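Dermonecrotic toxin (Pasteurella multocida, PDB 2EBF) is a mitogenic toxin that induces bone resorption and is associated with severe progressive atrophic rhinitis in pigs, present here as its C-terminal region with a thiol protease-like catalytic triad. Local coordinates at residues L506-P511 with G519-L524. Residues are numbered along the deposited sequence; the frame is centred on the assembly and turned at random.
Sequences LLNSTP and GLVQYL
Gln-522 reaches back over the start of its own helix to meet Asn-508, closing a beta-hairpin connection between two short helices in the C2 domain. The gap is bridged by strands 510-511 and 516-517, and Gly-519 is the N-cap of helix 520-524. Gln-522 bends at chi2 (75°), which brings its amide round to both the N-cap and the facing 506-511 segment. Its NE2 donates to Asn-508 OD1 at 3.0 Å, the hydrogen nearly on line (172°) and directed at a lone pair in the carbonyl plane. The two side chains meet at about a right angle, their amide planes turned 41° apart. On the other arm of the same amide, OE1 accepts the N-H of the N-cap residue Gly-519, 2.8 Å from its N. With Asn-508 ND2 bound to Leu-540 O, both polar ends of this buried asparagine are engaged.

The last carbonyls of helix 504-507 face the first amides of helix 520-524: Leu-520 N bonds to Leu-506 O at 2.9 Å, and Val-521 N to Leu-507 O at 3.1 Å. Gly-519 fits closely here, its CA 3.2 Å from Leu-507 O. Ser-509 OG lies near the glutamine amide but bonds to Asp-542 and Tyr-338. Leu-507, Asn-508 and Val-521 all touch Ala-528 of strand 528-531, while Leu-520 rests on Ala-487 of helix 473-490. Leu-520 also sends CD1 alongside Leu-506 CB, the two carbons 3.9 Å apart.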
loop_
_atom_site.group_PDB
_atom_site.type_symbol
_atom_site.label_atom_id
_atom_site.label_comp_id
_atom_site.label_asym_id
_atom_site.label_seq_id
_atom_site.Cartn_x
_atom_site.Cartn_y
_atom_site.Cartn_z
ATOM N N LEU A 506 15.642 -7.074 -9.647
ATOM C CA LEU A 506 15.370 -5.726 -9.149
ATOM C C LEU A 506 15.680 -4.680 -10.213
ATOM O O LEU A 506 15.063 -3.618 -10.248
ATOM C CB LEU A 506 16.180 -5.444 -7.872
ATOM C CG LEU A 506 16.028 -6.441 -6.710
ATOM C CD1 LEU A 506 16.978 -6.083 -5.575
ATOM C CD2 LEU A 506 14.570 -6.513 -6.199
ATOM N N LEU A 507 16.636 -5.006 -11.076
ATOM C CA LEU A 507 17.201 -4.071 -12.050
ATOM C C LEU A 507 16.204 -3.580 -13.083
ATOM O O LEU A 507 15.980 -2.375 -13.204
ATOM C CB LEU A 507 18.383 -4.727 -12.772
ATOM C CG LEU A 507 19.619 -5.056 -11.925
ATOM C CD1 LEU A 507 20.635 -5.847 -12.730
ATOM C CD2 LEU A 507 20.236 -3.776 -11.424
ATOM N N ASN A 508 15.640 -4.526 -13.840
ATOM C CA ASN A 508 14.685 -4.254 -14.915
ATOM C C ASN A 508 13.261 -4.651 -14.529
ATOM O O ASN A 508 13.000 -4.968 -13.364
ATOM C CB ASN A 508 15.124 -4.976 -16.199
ATOM C CG ASN A 508 16.316 -4.296 -16.868
ATOM O OD1 ASN A 508 16.316 -3.076 -17.082
ATOM N ND2 ASN A 508 17.335 -5.081 -17.201
ATOM N N SER A 509 12.345 -4.636 -15.497
ATOM C CA SER A 509 10.926 -4.831 -15.202
ATOM C C SER A 509 10.614 -6.246 -14.764
ATOM O O SER A 509 11.338 -7.184 -15.102
ATOM C CB SER A 509 10.036 -4.421 -16.382
ATOM O OG SER A 509 10.233 -3.051 -16.711
ATOM N N THR A 510 9.556 -6.380 -13.973
ATOM C CA THR A 510 9.034 -7.674 -13.538
ATOM C C THR A 510 7.500 -7.563 -13.529
ATOM O O THR A 510 6.966 -6.446 -13.601
ATOM C CB THR A 510 9.509 -8.048 -12.117
ATOM O OG1 THR A 510 9.329 -6.917 -11.250
ATOM C CG2 THR A 510 10.985 -8.516 -12.108
ATOM N N PRO A 511 6.788 -8.707 -13.496
ATOM C CA PRO A 511 5.316 -8.696 -13.425
ATOM C C PRO A 511 4.731 -7.935 -12.232
ATOM O O PRO A 511 5.152 -8.146 -11.085
ATOM C CB PRO A 511 4.971 -10.182 -13.333
ATOM C CG PRO A 511 6.071 -10.857 -14.072
ATOM C CD PRO A 511 7.300 -10.089 -13.607
ATOM N N GLY A 519 11.760 -1.584 -13.158
ATOM C CA GLY A 519 12.914 -1.908 -12.337
ATOM C C GLY A 519 13.564 -0.662 -11.777
ATOM O O GLY A 519 13.161 0.462 -12.108
ATOM N N LEU A 520 14.586 -0.848 -10.950
ATOM C CA LEU A 520 15.317 0.285 -10.355
ATOM C C LEU A 520 15.816 1.216 -11.441
ATOM O O LEU A 520 15.846 2.438 -11.284
ATOM C CB LEU A 520 16.544 -0.213 -9.591
ATOM C CG LEU A 520 16.456 -0.850 -8.216
ATOM C CD1 LEU A 520 17.631 -1.802 -8.054
ATOM C CD2 LEU A 520 16.461 0.218 -7.111
ATOM N N VAL A 521 16.203 0.599 -12.550
ATOM C CA VAL A 521 16.911 1.242 -13.630
ATOM C C VAL A 521 15.953 2.140 -14.420
ATOM O O VAL A 521 16.304 3.265 -14.799
ATOM C CB VAL A 521 17.626 0.107 -14.410
ATOM C CG1 VAL A 521 17.379 0.093 -15.892
ATOM C CG2 VAL A 521 19.059 0.001 -13.993
ATOM N N GLN A 522 14.723 1.664 -14.614
ATOM C CA GLN A 522 13.675 2.502 -15.211
ATOM C C GLN A 522 13.313 3.679 -14.321
ATOM O O GLN A 522 13.247 4.816 -14.792
ATOM C CB GLN A 522 12.440 1.674 -15.553
ATOM C CG GLN A 522 12.648 0.774 -16.746
ATOM C CD GLN A 522 13.503 -0.433 -16.433
ATOM O OE1 GLN A 522 13.360 -1.047 -15.377
ATOM N NE2 GLN A 522 14.381 -0.797 -17.363
ATOM N N TYR A 523 13.072 3.419 -13.040
ATOM C CA TYR A 523 12.757 4.508 -12.124
ATOM C C TYR A 523 13.891 5.511 -11.995
ATOM O O TYR A 523 13.633 6.703 -11.896
ATOM C CB TYR A 523 12.352 3.990 -10.749
ATOM C CG TYR A 523 10.925 3.500 -10.666
ATOM C CD1 TYR A 523 9.850 4.400 -10.648
ATOM C CD2 TYR A 523 10.649 2.141 -10.577
ATOM C CE1 TYR A 523 8.530 3.948 -10.560
ATOM C CE2 TYR A 523 9.331 1.679 -10.481
ATOM C CZ TYR A 523 8.283 2.584 -10.472
ATOM O OH TYR A 523 6.984 2.120 -10.380
ATOM N N LEU A 524 15.139 5.039 -12.019
ATOM C CA LEU A 524 16.295 5.927 -11.822
ATOM C C LEU A 524 16.833 6.533 -13.125
ATOM O O LEU A 524 17.760 7.350 -13.100
ATOM C CB LEU A 524 17.418 5.217 -11.049
ATOM C CG LEU A 524 17.137 4.814 -9.590
ATOM C CD1 LEU A 524 18.320 4.026 -9.012
ATOM C CD2 LEU A 524 16.824 6.045 -8.699
#